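Enoyl CoA hydratase/isomerase (Crotonase) (Legionella pneumophila subsp. pneumophila, PDB 3I47) probably acts as an enoyl-CoA hydratase or isomerase of the crotonase family, adding water to, or shifting, the double bond of acyl-CoA substrates. Local coordinates at residues Thr172-Tyr175 with Leu179-His182; Ile123-Thr128 with Leu190-Lys195; Leu7-Ile10 with Gly15-Thr18. All coordinates share one frame; numbering follows the deposited sequence.

Overall arrangement
Interaction 2 touches both others, which do not meet each other. Interaction 3, first along the chain, is the hairpin of strands 6-11 and 14-19 at one margin of the six-stranded mixed sheet. Interaction 2 joins strand 123-127 of the same sheet to helix 189-201, and interaction 1, where helix 171-176 leads toward strand 182-184, falls between its two halves along the chain. Interactions 1 and 2 are centred about 12 Å apart, and Gln181 and His182 bond to strand 123-127. Interaction 3 is centred about 15 Å from interaction 2, touching it through Leu16 and Leu194, and about 24 Å from interaction 1. The contacts sample both margins of a crotonase-like sheet and a helix packed on it.

Interaction 1 of 3, residues Thr172-Tyr175 with Leu179-His182; sequences TRAY and LVQH
Tyr175 holds CG anti to its nitrogen (chi1 178°), which sends the ring out beside the 179-182 segment, while Val180, with chi1 at -53°, places CG2 between its nitrogen and carbonyl carbon and against the start of Tyr175. A turn after the end of helix 171-176 leads the chain into strand 182-184, outermost within this chain in the sheet of the crotonase-like fold. Two amides converge on one acceptor. Val180 N donates to Ala174 O at 3.2 Å in a nearly straight bond (169° at the hydrogen), although the donor stands well above the carbonyl plane. Leu179 N reaches Ala174 O at 2.9 Å, but this bond is weak because it is strongly bent. Alanine suits position 174: its short side chain points toward the reversal and lets the chain return closely, with CB 4.2 Å from Leu179 CB. Together with Leu179 and Val180, it also packs on Phe132 of strand 131-133, so apolar groups of all three residues share this aromatic neighbour. Gln181 turns away, its amide oxygen accepting from Ala124 N and its amide nitrogen donating to Asp122 O, two-way bonding that ties the loop to the start of strand 123-127 and the residue before it. Tyr175 CA sends its hydrogen almost straight at Val180 O, 3.3 Å away, and the ring offers its edge to the next peptide, with CE2 3.4 Å from Gln181 O.

Interaction 2 of 3, residues Ile123-Thr128 with Leu190-Lys195; sequences IAIAST and LEFTLK
Between residues 123-128 on the strand and 190-195 on the helix, the nearest CA atoms are those of Ile125 and Thr193, 7.2 Å apart, and no hydrogen bond crosses the gap. Ile125 points toward the helix. With chi1 at -61°, CG2 lies anti to the backbone nitrogen and CG1 beside it, a torsion that sends both branches toward the helix, where they reach Phe192 and Thr193. Its CG2 methyl lies 3.9 Å from Phe192 CD1, while CD1 comes in at the edge of the same ring, in its plane, 4.0 Å from Phe192 CE1. Toward Thr193 the two side chains run antiparallel alongside one another, Ile125 CD1 coming 3.7 Å from Thr193 OG1. That hydroxyl is bonded back to Leu189 O in the preceding helical turn, which lets a polar group sit in a buried apolar contact. Phe192 also meets the ring of His182 and packs on Val184, both on strand 182-184, outermost in the sheet within this chain. A branched aliphatic residue on a strand, set against an aromatic and a threonine on the covering helix, is a helix-on-sheet contact of the crotonase fold.

Interaction 3 of 3, residues Leu7-Ile10 with Gly15-Thr18; sequences LYEI and GLLT
Tyr8 and Leu17 lean against each other at a slant on one side of the hairpin, while Glu9 and Leu16 run side by side on the other. Tyr8 keeps CG anti to its nitrogen (chi1 179°), carrying the ring forward along its strand, beside Leu17 and toward Gly15, with CD1 and CE1 both 3.9 Å from Leu17 CD1. The residue opposite Ile10 is Gly15, whose lack of a side chain leaves its CA 4.5 Å from Tyr8 CE1. On the reverse side, Glu9 CG lies 3.9 Å from Leu16 CD1, the aliphatic part of the glutamate lying against the leucine, while the carboxylate beyond it makes a weak hydrogen bond to Gln11; Leu7 and Thr18 meet through their CB atoms. Four backbone bonds fix this antiparallel register, two in each of the hydrogen-bonded pairs Leu7-Thr18 and Glu9-Leu16. The shortest is Leu16 N to Glu9 O at 2.8 Å. A CA-H...O contact adds to these, Tyr8 CA lying 3.3 Å from Leu16 O. Thr18 turns its hydroxyl to Lys55, giving the strand a polar tie to its neighbour. Strand 6-11 is the outermost strand of the sheet within the chain and strand 14-19 lies between it and parallel strand 51-56, while Tyr8 and Leu17 face helix 30-45, both touching Arg39.

Interaction 1 of 3, residues Thr172-Tyr175 with Leu179-His182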
ATOM      1  N   THR A 172       8.076  -6.974 -14.194  1.00 16.37           N
ATOM      2  CA  THR A 172       9.472  -6.511 -14.337  1.00 16.36           C
ATOM      3  C   THR A 172       9.558  -4.999 -14.587  1.00 15.40           C
ATOM      4  O   THR A 172      10.406  -4.299 -14.001  1.00 16.00           O
ATOM      5  CB  THR A 172      10.226  -7.290 -15.436  1.00 17.51           C
ATOM      6  OG1 THR A 172      10.242  -8.676 -15.087  1.00 23.83           O
ATOM      7  CG2 THR A 172      11.685  -6.779 -15.572  1.00 22.78           C
ATOM      8  N   ARG A 173       8.671  -4.491 -15.439  1.00 15.22           N
ATOM      9  CA  ARG A 173       8.599  -3.065 -15.692  1.00 15.19           C
ATOM     10  C   ARG A 173       8.144  -2.293 -14.451  1.00 14.31           C
ATOM     11  O   ARG A 173       8.709  -1.240 -14.133  1.00 15.24           O
ATOM     12  CB  ARG A 173       7.684  -2.772 -16.885  1.00 16.12           C
ATOM     13  CG  ARG A 173       7.784  -1.338 -17.356  1.00 19.27           C
ATOM     14  CD  ARG A 173       9.264  -0.989 -17.572  1.00 17.87           C
ATOM     15  NE  ARG A 173       9.459   0.263 -18.283  1.00 20.02           N
ATOM     16  CZ  ARG A 173      10.433   1.125 -18.006  1.00 18.32           C
ATOM     17  NH1 ARG A 173      11.274   0.906 -16.998  1.00 19.39           N
ATOM     18  NH2 ARG A 173      10.554   2.222 -18.735  1.00 20.04           N
ATOM     19  N   ALA A 174       7.131  -2.809 -13.749  1.00 13.91           N
ATOM     20  CA  ALA A 174       6.692  -2.167 -12.511  1.00 13.49           C
ATOM     21  C   ALA A 174       7.819  -2.110 -11.479  1.00 12.92           C
ATOM     22  O   ALA A 174       7.960  -1.122 -10.768  1.00 13.11           O
ATOM     23  CB  ALA A 174       5.460  -2.863 -11.940  1.00 14.07           C
ATOM     24  N   TYR A 175       8.637  -3.155 -11.452  1.00 13.09           N
ATOM     25  CA  TYR A 175       9.805  -3.220 -10.561  1.00 13.24           C
ATOM     26  C   TYR A 175      10.867  -2.190 -10.953  1.00 13.52           C
ATOM     27  O   TYR A 175      11.382  -1.461 -10.092  1.00 14.09           O
ATOM     28  CB  TYR A 175      10.385  -4.630 -10.619  1.00 13.49           C
ATOM     29  CG  TYR A 175      11.623  -4.860  -9.804  1.00 14.40           C
ATOM     30  CD1 TYR A 175      12.879  -4.722 -10.379  1.00 14.32           C
ATOM     31  CD2 TYR A 175      11.547  -5.246  -8.460  1.00 14.01           C
ATOM     32  CE1 TYR A 175      14.048  -4.951  -9.638  1.00 15.51           C
ATOM     33  CE2 TYR A 175      12.707  -5.480  -7.712  1.00 15.73           C
ATOM     34  CZ  TYR A 175      13.951  -5.334  -8.316  1.00 14.37           C
ATOM     35  OH  TYR A 175      15.099  -5.579  -7.588  1.00 16.62           O
ATOM     36  N   LEU A 179       7.370   0.999  -8.841  1.00 16.34           N
ATOM     37  CA  LEU A 179       5.988   0.800  -8.381  1.00 15.72           C
ATOM     38  C   LEU A 179       5.966  -0.390  -7.435  1.00 15.11           C
ATOM     39  O   LEU A 179       5.317  -0.350  -6.380  1.00 15.87           O
ATOM     40  CB  LEU A 179       5.040   0.562  -9.559  1.00 15.68           C
ATOM     41  CG  LEU A 179       3.565   0.307  -9.189  1.00 15.57           C
ATOM     42  CD1 LEU A 179       3.014   1.478  -8.389  1.00 16.04           C
ATOM     43  CD2 LEU A 179       2.754   0.084 -10.455  1.00 16.38           C
ATOM     44  N   VAL A 180       6.657  -1.457  -7.829  1.00 13.54           N
ATOM     45  CA  VAL A 180       6.855  -2.593  -6.919  1.00 13.40           C
ATOM     46  C   VAL A 180       8.328  -2.698  -6.576  1.00 14.41           C
ATOM     47  O   VAL A 180       9.198  -2.359  -7.404  1.00 15.04           O
ATOM     48  CB  VAL A 180       6.316  -3.950  -7.461  1.00 15.29           C
ATOM     49  CG1 VAL A 180       4.862  -3.823  -7.877  1.00 18.20           C
ATOM     50  CG2 VAL A 180       7.133  -4.471  -8.574  1.00 18.49           C
ATOM     51  N   GLN A 181       8.601  -3.165  -5.360  1.00 14.55           N
ATOM     52  CA  GLN A 181       9.987  -3.289  -4.881  1.00 15.46           C
ATOM     53  C   GLN A 181      10.497  -4.717  -4.797  1.00 15.27           C
ATOM     54  O   GLN A 181      11.691  -4.931  -4.514  1.00 15.71           O
ATOM     55  CB  GLN A 181      10.137  -2.624  -3.513  1.00 17.39           C
ATOM     56  CG  GLN A 181       9.940  -1.116  -3.500  1.00 20.82           C
ATOM     57  CD  GLN A 181       8.604  -0.691  -2.926  1.00 20.70           C
ATOM     58  OE1 GLN A 181       7.572  -1.281  -3.218  1.00 21.61           O
ATOM     59  NE2 GLN A 181       8.624   0.354  -2.104  1.00 22.23           N
ATOM     60  N   HIS A 182       9.604  -5.689  -5.019  1.00 14.61           N
ATOM     61  CA  HIS A 182       9.938  -7.106  -5.024  1.00 14.60           C
ATOM     62  C   HIS A 182       9.113  -7.797  -6.086  1.00 15.94           C
ATOM     63  O   HIS A 182       7.919  -7.525  -6.220  1.00 16.37           O
ATOM     64  CB  HIS A 182       9.613  -7.752  -3.671  1.00 15.72           C
ATOM     65  CG  HIS A 182      10.304  -7.100  -2.519  1.00 15.85           C
ATOM     66  ND1 HIS A 182      11.578  -7.442  -2.127  1.00 17.04           N
ATOM     67  CD2 HIS A 182       9.909  -6.098  -1.696  1.00 16.87           C
ATOM     68  CE1 HIS A 182      11.933  -6.690  -1.099  1.00 16.28           C
ATOM     69  NE2 HIS A 182      10.944  -5.860  -0.824  1.00 16.67           N
TER

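Interaction 2 of 3, residues Ile123-Thr128 with Leu190-Lys195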
ATOM      1  N   ILE A 123       5.028  -0.346   0.325  1.00 13.71           N
ATOM      2  CA  ILE A 123       5.766  -1.409  -0.343  1.00 13.32           C
ATOM      3  C   ILE A 123       4.779  -2.207  -1.179  1.00 13.95           C
ATOM      4  O   ILE A 123       3.673  -2.482  -0.719  1.00 14.68           O
ATOM      5  CB  ILE A 123       6.423  -2.372   0.670  1.00 14.22           C
ATOM      6  CG1 ILE A 123       7.436  -1.635   1.559  1.00 15.33           C
ATOM      7  CG2 ILE A 123       7.079  -3.561  -0.046  1.00 15.61           C
ATOM      8  CD1 ILE A 123       7.733  -2.389   2.876  1.00 14.34           C
ATOM      9  N   ALA A 124       5.169  -2.567  -2.397  1.00 13.27           N
ATOM     10  CA  ALA A 124       4.361  -3.468  -3.205  1.00 13.29           C
ATOM     11  C   ALA A 124       5.220  -4.635  -3.674  1.00 13.37           C
ATOM     12  O   ALA A 124       6.384  -4.458  -4.064  1.00 13.94           O
ATOM     13  CB  ALA A 124       3.691  -2.727  -4.397  1.00 14.10           C
ATOM     14  N   ILE A 125       4.643  -5.831  -3.584  1.00 13.38           N
ATOM     15  CA  ILE A 125       5.293  -7.074  -3.943  1.00 13.64           C
ATOM     16  C   ILE A 125       4.438  -7.685  -5.042  1.00 14.01           C
ATOM     17  O   ILE A 125       3.223  -7.846  -4.857  1.00 14.99           O
ATOM     18  CB  ILE A 125       5.322  -8.040  -2.735  1.00 13.92           C
ATOM     19  CG1 ILE A 125       6.105  -7.432  -1.552  1.00 14.33           C
ATOM     20  CG2 ILE A 125       5.926  -9.401  -3.151  1.00 14.40           C
ATOM     21  CD1 ILE A 125       5.940  -8.200  -0.218  1.00 15.31           C
ATOM     22  N   ALA A 126       5.050  -8.005  -6.181  1.00 13.94           N
ATOM     23  CA  ALA A 126       4.315  -8.571  -7.310  1.00 14.33           C
ATOM     24  C   ALA A 126       4.811  -9.965  -7.646  1.00 15.00           C
ATOM     25  O   ALA A 126       6.012 -10.255  -7.510  1.00 16.30           O
ATOM     26  CB  ALA A 126       4.445  -7.667  -8.520  1.00 14.95           C
ATOM     27  N   SER A 127       3.896 -10.828  -8.076  1.00 15.34           N
ATOM     28  CA  SER A 127       4.283 -12.090  -8.694  1.00 15.19           C
ATOM     29  C   SER A 127       4.831 -11.783 -10.094  1.00 15.35           C
ATOM     30  O   SER A 127       4.532 -10.731 -10.678  1.00 15.47           O
ATOM     31  CB  SER A 127       3.073 -13.024  -8.785  1.00 16.56           C
ATOM     32  OG  SER A 127       2.082 -12.407  -9.569  1.00 24.78           O
ATOM     33  N   THR A 128       5.642 -12.691 -10.628  1.00 16.41           N
ATOM     34  CA  THR A 128       6.271 -12.458 -11.933  1.00 17.55           C
ATOM     35  C   THR A 128       5.234 -12.269 -13.043  1.00 18.97           C
ATOM     36  O   THR A 128       5.500 -11.580 -14.034  1.00 20.16           O
ATOM     37  CB  THR A 128       7.233 -13.609 -12.316  1.00 18.79           C
ATOM     38  OG1 THR A 128       6.520 -14.846 -12.329  1.00 27.72           O
ATOM     39  CG2 THR A 128       8.379 -13.707 -11.321  1.00 27.01           C
ATOM     40  N   LEU A 190       2.349 -15.496  -1.708  1.00 14.41           N
ATOM     41  CA  LEU A 190       1.808 -15.396  -0.355  1.00 15.35           C
ATOM     42  C   LEU A 190       2.866 -15.699   0.701  1.00 14.91           C
ATOM     43  O   LEU A 190       3.066 -14.920   1.638  1.00 14.52           O
ATOM     44  CB  LEU A 190       0.601 -16.341  -0.189  1.00 16.66           C
ATOM     45  CG  LEU A 190      -0.046 -16.343   1.201  1.00 19.85           C
ATOM     46  CD1 LEU A 190      -0.570 -14.965   1.575  1.00 17.92           C
ATOM     47  CD2 LEU A 190      -1.185 -17.379   1.262  1.00 18.05           C
ATOM     48  N   GLU A 191       3.572 -16.813   0.527  1.00 14.91           N
ATOM     49  CA  GLU A 191       4.588 -17.219   1.495  1.00 14.87           C
ATOM     50  C   GLU A 191       5.670 -16.147   1.638  1.00 14.37           C
ATOM     51  O   GLU A 191       6.056 -15.787   2.752  1.00 14.86           O
ATOM     52  CB  GLU A 191       5.207 -18.566   1.101  1.00 15.36           C
ATOM     53  CG  GLU A 191       4.241 -19.754   1.246  1.00 20.29           C
ATOM     54  CD  GLU A 191       3.319 -19.992   0.038  1.00 16.84           C
ATOM     55  OE1 GLU A 191       2.745 -21.099  -0.005  1.00 22.17           O
ATOM     56  OE2 GLU A 191       3.133 -19.124  -0.860  1.00 19.47           O
ATOM     57  N   PHE A 192       6.145 -15.618   0.510  1.00 13.57           N
ATOM     58  CA  PHE A 192       7.134 -14.533   0.543  1.00 13.89           C
ATOM     59  C   PHE A 192       6.611 -13.315   1.322  1.00 13.29           C
ATOM     60  O   PHE A 192       7.294 -12.751   2.181  1.00 14.03           O
ATOM     61  CB  PHE A 192       7.516 -14.103  -0.887  1.00 15.45           C
ATOM     62  CG  PHE A 192       8.509 -12.978  -0.932  1.00 14.85           C
ATOM     63  CD1 PHE A 192       8.096 -11.640  -0.865  1.00 15.65           C
ATOM     64  CD2 PHE A 192       9.874 -13.251  -1.016  1.00 16.18           C
ATOM     65  CE1 PHE A 192       9.036 -10.586  -0.881  1.00 14.93           C
ATOM     66  CE2 PHE A 192      10.815 -12.218  -1.051  1.00 15.47           C
ATOM     67  CZ  PHE A 192      10.400 -10.876  -0.979  1.00 16.45           C
ATOM     68  N   THR A 193       5.389 -12.908   0.993  1.00 12.88           N
ATOM     69  CA  THR A 193       4.791 -11.721   1.575  1.00 13.22           C
ATOM     70  C   THR A 193       4.585 -11.866   3.079  1.00 14.33           C
ATOM     71  O   THR A 193       4.905 -10.948   3.836  1.00 14.22           O
ATOM     72  CB  THR A 193       3.456 -11.408   0.872  1.00 12.94           C
ATOM     73  OG1 THR A 193       3.735 -11.112  -0.496  1.00 13.99           O
ATOM     74  CG2 THR A 193       2.781 -10.201   1.511  1.00 13.85           C
ATOM     75  N   LEU A 194       4.067 -13.008   3.517  1.00 15.56           N
ATOM     76  CA  LEU A 194       3.851 -13.224   4.950  1.00 16.73           C
ATOM     77  C   LEU A 194       5.159 -13.187   5.739  1.00 16.93           C
ATOM     78  O   LEU A 194       5.232 -12.591   6.816  1.00 17.54           O
ATOM     79  CB  LEU A 194       3.129 -14.546   5.207  1.00 17.73           C
ATOM     80  CG  LEU A 194       1.688 -14.649   4.715  1.00 19.60           C
ATOM     81  CD1 LEU A 194       1.133 -16.030   5.045  1.00 19.24           C
ATOM     82  CD2 LEU A 194       0.813 -13.554   5.324  1.00 19.31           C
ATOM     83  N   LYS A 195       6.202 -13.792   5.184  1.00 16.61           N
ATOM     84  CA  LYS A 195       7.502 -13.801   5.845  1.00 17.37           C
ATOM     85  C   LYS A 195       8.117 -12.413   5.900  1.00 16.93           C
ATOM     86  O   LYS A 195       8.705 -12.021   6.915  1.00 18.49           O
ATOM     87  CB  LYS A 195       8.452 -14.772   5.156  1.00 19.13           C
ATOM     88  CG  LYS A 195       8.129 -16.210   5.472  1.00 30.18           C
ATOM     89  CD  LYS A 195       9.340 -17.080   5.318  1.00 22.47           C
ATOM     90  CE  LYS A 195       8.988 -18.511   5.615  1.00 30.29           C
ATOM     91  NZ  LYS A 195      10.085 -19.408   5.186  1.00 24.02           N
TER

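Interaction 3 of 3, residues Leu7-Ile10 with Gly15-Thr18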
ATOM      1  N   LEU A   7     -12.082 -10.160   3.216  1.00 17.02           N
ATOM      2  CA  LEU A   7     -11.710 -10.901   4.401  1.00 16.93           C
ATOM      3  C   LEU A   7     -10.730 -10.098   5.242  1.00 17.17           C
ATOM      4  O   LEU A   7      -9.970  -9.290   4.716  1.00 17.30           O
ATOM      5  CB  LEU A   7     -11.111 -12.262   4.025  1.00 17.28           C
ATOM      6  CG  LEU A   7     -11.950 -13.139   3.093  1.00 16.20           C
ATOM      7  CD1 LEU A   7     -11.160 -14.362   2.643  1.00 18.56           C
ATOM      8  CD2 LEU A   7     -13.279 -13.546   3.739  1.00 18.71           C
ATOM      9  N   TYR A   8     -10.784 -10.292   6.549  1.00 17.93           N
ATOM     10  CA  TYR A   8      -9.873  -9.596   7.457  1.00 19.02           C
ATOM     11  C   TYR A   8      -9.452 -10.525   8.575  1.00 20.10           C
ATOM     12  O   TYR A   8     -10.301 -11.079   9.281  1.00 20.62           O
ATOM     13  CB  TYR A   8     -10.546  -8.333   8.007  1.00 20.01           C
ATOM     14  CG  TYR A   8      -9.709  -7.540   8.979  1.00 25.50           C
ATOM     15  CD1 TYR A   8      -8.418  -7.127   8.643  1.00 21.24           C
ATOM     16  CD2 TYR A   8     -10.216  -7.190  10.236  1.00 21.76           C
ATOM     17  CE1 TYR A   8      -7.640  -6.401   9.541  1.00 25.92           C
ATOM     18  CE2 TYR A   8      -9.454  -6.460  11.136  1.00 26.01           C
ATOM     19  CZ  TYR A   8      -8.170  -6.072  10.784  1.00 22.15           C
ATOM     20  OH  TYR A   8      -7.421  -5.343  11.677  1.00 26.78           O
ATOM     21  N   GLU A   9      -8.142 -10.714   8.728  1.00 20.53           N
ATOM     22  CA  GLU A   9      -7.608 -11.522   9.826  1.00 21.87           C
ATOM     23  C   GLU A   9      -6.253 -10.996  10.274  1.00 21.78           C
ATOM     24  O   GLU A   9      -5.573 -10.302   9.516  1.00 21.00           O
ATOM     25  CB  GLU A   9      -7.526 -13.010   9.455  1.00 24.15           C
ATOM     26  CG  GLU A   9      -6.397 -13.413   8.512  1.00 41.35           C
ATOM     27  CD  GLU A   9      -6.243 -14.929   8.399  1.00 26.11           C
ATOM     28  OE1 GLU A   9      -6.201 -15.615   9.445  1.00 41.72           O
ATOM     29  OE2 GLU A   9      -6.156 -15.438   7.260  1.00 41.79           O
ATOM     30  N   ILE A  10      -5.887 -11.325  11.510  1.00 22.53           N
ATOM     31  CA  ILE A  10      -4.589 -10.954  12.072  1.00 23.79           C
ATOM     32  C   ILE A  10      -3.764 -12.215  12.331  1.00 24.78           C
ATOM     33  O   ILE A  10      -4.254 -13.161  12.959  1.00 25.09           O
ATOM     34  CB  ILE A  10      -4.753 -10.138  13.377  1.00 24.35           C
ATOM     35  CG1 ILE A  10      -5.550  -8.857  13.111  1.00 23.98           C
ATOM     36  CG2 ILE A  10      -3.386  -9.808  14.003  1.00 23.48           C
ATOM     37  CD1 ILE A  10      -6.135  -8.230  14.360  1.00 25.74           C
ATOM     38  N   GLY A  15      -1.875  -7.498  10.035  1.00 15.26           N
ATOM     39  CA  GLY A  15      -3.294  -7.425   9.651  1.00 15.57           C
ATOM     40  C   GLY A  15      -3.402  -7.662   8.162  1.00 16.15           C
ATOM     41  O   GLY A  15      -2.715  -7.005   7.382  1.00 17.01           O
ATOM     42  N   LEU A  16      -4.243  -8.615   7.773  1.00 16.18           N
ATOM     43  CA  LEU A  16      -4.358  -9.025   6.375  1.00 16.97           C
ATOM     44  C   LEU A  16      -5.751  -8.709   5.852  1.00 16.38           C
ATOM     45  O   LEU A  16      -6.736  -9.247   6.364  1.00 17.75           O
ATOM     46  CB  LEU A  16      -4.102 -10.532   6.265  1.00 18.39           C
ATOM     47  CG  LEU A  16      -2.765 -11.070   6.780  1.00 22.90           C
ATOM     48  CD1 LEU A  16      -2.856 -12.560   7.028  1.00 19.95           C
ATOM     49  CD2 LEU A  16      -1.691 -10.778   5.774  1.00 19.06           C
ATOM     50  N   LEU A  17      -5.836  -7.812   4.870  1.00 14.57           N
ATOM     51  CA  LEU A  17      -7.101  -7.521   4.183  1.00 15.02           C
ATOM     52  C   LEU A  17      -7.038  -8.226   2.853  1.00 14.53           C
ATOM     53  O   LEU A  17      -6.121  -7.970   2.070  1.00 14.53           O
ATOM     54  CB  LEU A  17      -7.280  -6.015   3.957  1.00 17.00           C
ATOM     55  CG  LEU A  17      -7.714  -5.057   5.073  1.00 19.07           C
ATOM     56  CD1 LEU A  17      -6.613  -4.814   6.100  1.00 18.77           C
ATOM     57  CD2 LEU A  17      -8.154  -3.748   4.443  1.00 18.57           C
ATOM     58  N   THR A  18      -7.996  -9.113   2.590  1.00 13.35           N
ATOM     59  CA  THR A  18      -7.997  -9.880   1.344  1.00 13.59           C
ATOM     60  C   THR A  18      -9.246  -9.626   0.498  1.00 13.38           C
ATOM     61  O   THR A  18     -10.358  -9.996   0.891  1.00 13.74           O
ATOM     62  CB  THR A  18      -7.849 -11.395   1.632  1.00 13.45           C
ATOM     63  OG1 THR A  18      -6.696 -11.606   2.454  1.00 14.24           O
ATOM     64  CG2 THR A  18      -7.688 -12.183   0.341  1.00 14.88           C
TER